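PDB 3C1L: putative antioxidant defense protein Mlr4105 from Mesorhizobium loti, which probably acts as a peroxiredoxin-like antioxidant enzyme of the all-helical AhpD-like class. Local coordinates for residues B[154-157]-B[158-162]; B[64-67]-B[68-71]; B[162-165]-B[166-170]. All coordinates share one frame; numbering follows the deposited sequence.

All three contacts are local, made between neighbouring turns. Contacts 1 and 3 lie in series on helix 152-175, share Ala-162, and are buried partly against a second subunit; contact 2, only partly buried, is the start of helix 67-80. Contacts 1 and 2 touch: Ile-158 CG1 lies 3.6 Å from Leu-65 CD1, while contacts 2 and 3 do not meet. The chemistry follows the place. In contact 2 a serine and an aspartate accept from N-H groups at a helix start, while an arginine donates to the loop carbonyl beside it. Contacts 1 and 3 sit mid-helix, where serine, threonine and asparagine side chains bond back to carbonyls already held by the backbone.

Contact 1. Residues B[154-157]-B[158-162]; sequences DIWD and IASTA
Residues 154-162 form continuous alpha-helix, in which Ile-158 N donates to Asp-154 O at 2.8 Å, and Ala-159 N to Ile-155 O and Ser-160 N to Trp-156 O follow in the same pattern. The next pair along adds a side chain to this ladder. Asp-157 O takes the backbone N-H of Thr-161 at 2.9 Å and also its hydroxyl, with OG1 at 2.6 Å from that same oxygen. The two donors arrive on opposite faces of the carbonyl plane, each about 30° out of it, so the oxygen is gripped from both sides. The threonine can do this because OG1 stands beside its own backbone N (chi1 -54°), facing back down the helix, while CG2 packs against helix 67-80. Such a hydroxyl-to-carbonyl bond within a helix satisfies a polar side chain buried in the all-helical AhpD-like fold. Ser-160 OG is turned the same way and lies 3.2 Å from Trp-156 NE1, but the angle is poor for a hydrogen bond and the oxygen meets the indole obliquely. With CG anti to the backbone N (chi1 175°), the tryptophan extends from the helix to meet Phe-43 and Tyr-41 of the second subunit, both edge-to-face. Ile-158 presses its CG1 to within 3.3 Å of Asp-154 O, beside the backbone bond to that oxygen. The carboxylates look elsewhere: Asp-157 has a salt bridge to Arg-153 and a hydrogen bond to Ser-63, and Asp-154 OD2 accepts from Ser-151 N.

Contact 2. Residues B[64-67]-B[68-71]; sequences GLSK and LDRE
Ser-66 O is approached by two donors of Arg-70: the side-chain NE at 3.1 Å, nearly straight, and the backbone N in a weak bond of 3.4 Å. The carbonyl oxygen lies at the edge of the guanidinium and in its plane, whereas NE stands well above the carbonyl plane, 61° out of it, and so misses the lone pairs. A bend at chi3 (-90°) folds the arginine back over the loop. Its NH2 then comes within 3.0 Å of Leu-65 O, and its NH1 bonds to Leu-58 O and Gly-61 O near the end of helix 45-60. The arginine thereby ties the connecting loop to both helices. On the way its CG packs 3.8 Å from Leu-65 CB, and the leucine also packs against Asp-157 and Ile-158 of helix 152-175.

Ser-66 is the N-cap of helix 67-80 and makes a capping box with Asp-69. Its OG accepts from Asp-69 N at 3.0 Å, and Asp-69 OD2 accepts from Ser-66 N at 3.2 Å, met from above the carboxylate plane. The serine hydroxyl lies between its own backbone N and carbonyl carbon (chi1 64°), which turns it to the first turn. A carboxylate close to the helix start is likely to be favoured by the positive end of the helix dipole. The helix ladder continues with Glu-71 N, which donates to Lys-67 O at 3.1 Å. Glu-71 OE1 is hydrogen-bonded to His-90 ND1 of helix 84-98.

Contact 3. Residues B[162-165]-B[166-170]; sequences AAFF and NMSNR
Asn-166 lays its CB 3.3 Å from Ala-163 O, and from there CG, beside the backbone N (chi1 -82°), turns the amide back toward the preceding turn. ND2 at its tip donates to Ala-162 O at 2.9 Å, from 52° above the carbonyl plane, while the residue's own backbone N bonds to the same oxygen closer to that plane. OD1, the other branch, accepts in plane on a lone pair from Arg-170 NH1 at 3.0 Å; that nitrogen also donates to Asn-166 O. This i to i+4 clasp lies in the middle of helix 152-175, a long helix of the AhpD-like bundle, at the interface with a second subunit, whose Leu-130 O and Thr-131 O accept from Arg-170 NE and NH2. A leucine here would probably leave Arg-170 NH1 without one acceptor and Ala-162 O without its second donor. On another side of the helix, Ser-168 OG donates to Phe-164 O at 3.0 Å and sits 3.2 Å from Phe-164 CE2, oblique to that ring but over one face of the Phe-165 ring. Asn-169 N bonds to Phe-165 O at 2.8 Å, whereas its amide turns to Asn-81 and Ser-78. The Phe-165 ring meets His-90 edge-to-face.

Contact 1. Residues B[154-157]-B[158-162]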
loop_
_atom_site.group_PDB
_atom_site.type_symbol
_atom_site.label_atom_id
_atom_site.label_comp_id
_atom_site.label_asym_id
_atom_site.label_seq_id
_atom_site.Cartn_x
_atom_site.Cartn_y
_atom_site.Cartn_z
ATOM N N ASP B 154 22.360 20.142 -7.141
ATOM C CA ASP B 154 22.007 18.866 -7.769
ATOM C C ASP B 154 20.802 18.203 -7.124
ATOM O O ASP B 154 19.945 17.636 -7.813
ATOM C CB ASP B 154 23.151 17.866 -7.672
ATOM C CG ASP B 154 24.436 18.342 -8.355
ATOM O OD1 ASP B 154 24.375 19.235 -9.253
ATOM O OD2 ASP B 154 25.521 17.802 -7.967
ATOM N N ILE B 155 20.728 18.256 -5.802
ATOM C CA ILE B 155 19.608 17.635 -5.067
ATOM C C ILE B 155 18.328 18.332 -5.458
ATOM O O ILE B 155 17.300 17.698 -5.750
ATOM C CB ILE B 155 19.799 17.761 -3.521
ATOM C CG1 ILE B 155 20.969 16.883 -3.040
ATOM C CG2 ILE B 155 18.480 17.430 -2.742
ATOM C CD1 ILE B 155 21.173 16.890 -1.529
ATOM N N TRP B 156 18.404 19.655 -5.498
ATOM C CA TRP B 156 17.349 20.474 -6.066
ATOM C C TRP B 156 16.924 19.987 -7.468
ATOM O O TRP B 156 15.736 19.867 -7.720
ATOM C CB TRP B 156 17.716 21.982 -6.117
ATOM C CG TRP B 156 16.646 22.791 -6.817
ATOM C CD1 TRP B 156 16.372 22.830 -8.178
ATOM C CD2 TRP B 156 15.651 23.613 -6.198
ATOM N NE1 TRP B 156 15.285 23.637 -8.427
ATOM C CE2 TRP B 156 14.829 24.138 -7.236
ATOM C CE3 TRP B 156 15.408 24.001 -4.880
ATOM C CZ2 TRP B 156 13.785 24.995 -6.984
ATOM C CZ3 TRP B 156 14.367 24.849 -4.638
ATOM C CH2 TRP B 156 13.562 25.346 -5.688
ATOM N N ASP B 157 17.867 19.732 -8.371
ATOM C CA ASP B 157 17.511 19.348 -9.750
ATOM C C ASP B 157 16.911 17.938 -9.837
ATOM O O ASP B 157 15.975 17.664 -10.639
ATOM C CB ASP B 157 18.728 19.459 -10.667
ATOM C CG ASP B 157 19.155 20.890 -10.937
ATOM O OD1 ASP B 157 18.337 21.808 -10.798
ATOM O OD2 ASP B 157 20.338 21.112 -11.307
ATOM N N ILE B 158 17.447 17.036 -9.021
ATOM C CA ILE B 158 16.903 15.659 -8.949
ATOM C C ILE B 158 15.471 15.728 -8.453
ATOM O O ILE B 158 14.551 15.108 -9.038
ATOM C CB ILE B 158 17.738 14.694 -8.033
ATOM C CG1 ILE B 158 19.174 14.503 -8.603
ATOM C CG2 ILE B 158 16.953 13.357 -7.795
ATOM C CD1 ILE B 158 20.331 14.157 -7.534
ATOM N N ALA B 159 15.267 16.497 -7.387
ATOM C CA ALA B 159 13.947 16.588 -6.753
ATOM C C ALA B 159 12.940 17.215 -7.714
ATOM O O ALA B 159 11.850 16.733 -7.809
ATOM C CB ALA B 159 13.985 17.339 -5.450
ATOM N N SER B 160 13.354 18.275 -8.423
ATOM C CA SER B 160 12.522 18.957 -9.425
ATOM C C SER B 160 12.147 18.087 -10.602
ATOM O O SER B 160 11.035 18.154 -11.133
ATOM C CB SER B 160 13.249 20.173 -9.976
ATOM O OG SER B 160 13.222 21.239 -9.063
ATOM N N THR B 161 13.113 17.296 -11.048
ATOM C CA THR B 161 12.920 16.451 -12.198
ATOM C C THR B 161 11.923 15.387 -11.793
ATOM O O THR B 161 10.953 15.155 -12.512
ATOM C CB THR B 161 14.257 15.834 -12.754
ATOM O OG1 THR B 161 15.230 16.887 -13.032
ATOM C CG2 THR B 161 13.964 15.066 -14.009
ATOM N N ALA B 162 12.156 14.764 -10.643
ATOM C CA ALA B 162 11.297 13.684 -10.176
ATOM C C ALA B 162 9.849 14.199 -9.893
ATOM O O ALA B 162 8.875 13.608 -10.344
ATOM C CB ALA B 162 11.974 12.928 -8.961
#

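Contact 2. Residues B[64-67]-B[68-71]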
loop_
_atom_site.group_PDB
_atom_site.type_symbol
_atom_site.label_atom_id
_atom_site.label_comp_id
_atom_site.label_asym_id
_atom_site.label_seq_id
_atom_site.Cartn_x
_atom_site.Cartn_y
_atom_site.Cartn_z
ATOM N N GLY B 64 24.088 20.076 -12.953
ATOM C CA GLY B 64 25.082 19.049 -12.649
ATOM C C GLY B 64 24.648 17.659 -13.088
ATOM O O GLY B 64 25.447 16.740 -13.120
ATOM N N LEU B 65 23.362 17.506 -13.396
ATOM C CA LEU B 65 22.799 16.334 -14.035
ATOM C C LEU B 65 22.945 16.464 -15.561
ATOM O O LEU B 65 22.706 17.522 -16.116
ATOM C CB LEU B 65 21.308 16.216 -13.672
ATOM C CG LEU B 65 20.980 16.200 -12.174
ATOM C CD1 LEU B 65 19.539 15.860 -11.926
ATOM C CD2 LEU B 65 21.830 15.185 -11.470
ATOM N N SER B 66 23.347 15.383 -16.230
ATOM C CA SER B 66 23.435 15.367 -17.651
ATOM C C SER B 66 22.013 15.297 -18.184
ATOM O O SER B 66 21.080 15.081 -17.443
ATOM C CB SER B 66 24.235 14.158 -18.113
ATOM O OG SER B 66 23.556 12.980 -17.758
ATOM N N LYS B 67 21.835 15.481 -19.477
ATOM C CA LYS B 67 20.488 15.359 -20.005
ATOM C C LYS B 67 19.999 13.914 -19.847
ATOM O O LYS B 67 18.830 13.702 -19.652
ATOM C CB LYS B 67 20.372 15.865 -21.459
ATOM C CG LYS B 67 20.732 17.345 -21.613
ATOM C CD LYS B 67 20.343 17.967 -22.983
ATOM C CE LYS B 67 20.348 16.963 -24.140
ATOM N NZ LYS B 67 20.135 17.597 -25.509
ATOM N N LEU B 68 20.913 12.943 -19.933
ATOM C CA LEU B 68 20.546 11.534 -19.851
ATOM C C LEU B 68 20.130 11.155 -18.428
ATOM O O LEU B 68 19.185 10.399 -18.268
ATOM C CB LEU B 68 21.687 10.638 -20.384
ATOM C CG LEU B 68 21.626 9.138 -20.054
ATOM C CD1 LEU B 68 20.470 8.456 -20.787
ATOM C CD2 LEU B 68 22.926 8.438 -20.403
ATOM N N ASP B 69 20.815 11.689 -17.411
ATOM C CA ASP B 69 20.433 11.484 -16.007
ATOM C C ASP B 69 18.992 11.882 -15.738
ATOM O O ASP B 69 18.227 11.164 -15.059
ATOM C CB ASP B 69 21.304 12.338 -15.053
ATOM C CG ASP B 69 22.708 11.801 -14.869
ATOM O OD1 ASP B 69 23.005 10.580 -15.068
ATOM O OD2 ASP B 69 23.554 12.645 -14.511
ATOM N N ARG B 70 18.636 13.056 -16.234
ATOM C CA ARG B 70 17.280 13.603 -16.100
ATOM C C ARG B 70 16.221 12.799 -16.864
ATOM O O ARG B 70 15.184 12.516 -16.305
ATOM C CB ARG B 70 17.253 15.087 -16.460
ATOM C CG ARG B 70 18.033 15.939 -15.486
ATOM C CD ARG B 70 18.145 17.350 -15.960
ATOM N NE ARG B 70 19.326 17.583 -16.790
ATOM C CZ ARG B 70 19.627 18.721 -17.385
ATOM N NH1 ARG B 70 18.793 19.746 -17.367
ATOM N NH2 ARG B 70 20.772 18.812 -18.054
ATOM N N GLU B 71 16.510 12.381 -18.111
ATOM C CA GLU B 71 15.650 11.406 -18.804
ATOM C C GLU B 71 15.560 10.071 -18.043
ATOM O O GLU B 71 14.526 9.390 -18.118
ATOM C CB GLU B 71 16.126 11.136 -20.226
ATOM C CG GLU B 71 16.063 12.335 -21.141
ATOM C CD GLU B 71 14.643 12.690 -21.620
ATOM O OE1 GLU B 71 13.669 12.004 -21.230
ATOM O OE2 GLU B 71 14.502 13.663 -22.384
#

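Contact 3. Residues B[162-165]-B[166-170]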
loop_
_atom_site.group_PDB
_atom_site.type_symbol
_atom_site.label_atom_id
_atom_site.label_comp_id
_atom_site.label_asym_id
_atom_site.label_seq_id
_atom_site.Cartn_x
_atom_site.Cartn_y
_atom_site.Cartn_z
ATOM N N ALA B 162 12.156 14.764 -10.643
ATOM C CA ALA B 162 11.297 13.684 -10.176
ATOM C C ALA B 162 9.849 14.199 -9.893
ATOM O O ALA B 162 8.875 13.608 -10.344
ATOM C CB ALA B 162 11.974 12.928 -8.961
ATOM N N ALA B 163 9.766 15.362 -9.268
ATOM C CA ALA B 163 8.513 16.073 -8.997
ATOM C C ALA B 163 7.693 16.350 -10.251
ATOM O O ALA B 163 6.504 16.059 -10.299
ATOM C CB ALA B 163 8.805 17.398 -8.242
ATOM N N PHE B 164 8.352 16.912 -11.268
ATOM C CA PHE B 164 7.729 17.297 -12.536
ATOM C C PHE B 164 7.089 16.145 -13.227
ATOM O O PHE B 164 6.022 16.291 -13.785
ATOM C CB PHE B 164 8.802 17.882 -13.472
ATOM C CG PHE B 164 8.274 18.357 -14.763
ATOM C CD1 PHE B 164 7.703 19.611 -14.875
ATOM C CD2 PHE B 164 8.378 17.571 -15.899
ATOM C CE1 PHE B 164 7.223 20.059 -16.132
ATOM C CE2 PHE B 164 7.894 18.024 -17.141
ATOM C CZ PHE B 164 7.332 19.242 -17.253
ATOM N N PHE B 165 7.733 14.991 -13.156
ATOM C CA PHE B 165 7.177 13.764 -13.742
ATOM C C PHE B 165 6.031 13.125 -13.021
ATOM O O PHE B 165 5.137 12.544 -13.640
ATOM C CB PHE B 165 8.301 12.799 -14.143
ATOM C CG PHE B 165 8.939 13.246 -15.450
ATOM C CD1 PHE B 165 8.315 12.973 -16.642
ATOM C CD2 PHE B 165 9.980 14.107 -15.450
ATOM C CE1 PHE B 165 8.813 13.443 -17.828
ATOM C CE2 PHE B 165 10.496 14.584 -16.617
ATOM C CZ PHE B 165 9.905 14.250 -17.825
ATOM N N ASN B 166 6.020 13.274 -11.709
ATOM C CA ASN B 166 4.833 12.986 -10.954
ATOM C C ASN B 166 3.628 13.840 -11.346
ATOM O O ASN B 166 2.511 13.384 -11.297
ATOM C CB ASN B 166 5.146 13.110 -9.482
ATOM C CG ASN B 166 5.801 11.849 -8.966
ATOM O OD1 ASN B 166 5.094 10.893 -8.710
ATOM N ND2 ASN B 166 7.153 11.808 -8.909
HETATM N N MSE B 167 3.871 15.086 -11.755
HETATM C CA MSE B 167 2.816 15.915 -12.281
HETATM C C MSE B 167 2.422 15.479 -13.694
HETATM O O MSE B 167 1.252 15.382 -13.978
HETATM C CB MSE B 167 3.202 17.418 -12.293
HETATM C CG MSE B 167 2.372 18.254 -13.263
HETATM SE SE MSE B 167 2.791 20.115 -13.167
HETATM C CE MSE B 167 1.056 20.677 -13.905
ATOM N N SER B 168 3.423 15.308 -14.545
ATOM C CA SER B 168 3.284 14.981 -15.961
ATOM C C SER B 168 2.538 13.667 -16.154
ATOM O O SER B 168 1.676 13.550 -17.059
ATOM C CB SER B 168 4.673 14.798 -16.623
ATOM O OG SER B 168 5.423 15.994 -16.700
ATOM N N ASN B 169 2.951 12.665 -15.374
ATOM C CA ASN B 169 2.312 11.333 -15.394
ATOM C C ASN B 169 0.827 11.438 -15.062
ATOM O O ASN B 169 0.021 10.686 -15.544
ATOM C CB ASN B 169 2.927 10.379 -14.332
ATOM C CG ASN B 169 4.377 9.932 -14.650
ATOM O OD1 ASN B 169 5.003 9.340 -13.800
ATOM N ND2 ASN B 169 4.880 10.210 -15.841
ATOM N N ARG B 170 0.483 12.362 -14.180
ATOM C CA ARG B 170 -0.886 12.484 -13.699
ATOM C C ARG B 170 -1.712 13.244 -14.730
ATOM O O ARG B 170 -2.857 12.895 -14.976
ATOM C CB ARG B 170 -0.920 13.101 -12.290
ATOM C CG ARG B 170 -0.420 12.106 -11.252
ATOM C CD ARG B 170 -0.373 12.638 -9.860
ATOM N NE ARG B 170 -0.162 11.562 -8.854
ATOM C CZ ARG B 170 1.014 11.064 -8.484
ATOM N NH1 ARG B 170 2.146 11.502 -9.024
ATOM N NH2 ARG B 170 1.060 10.099 -7.590
#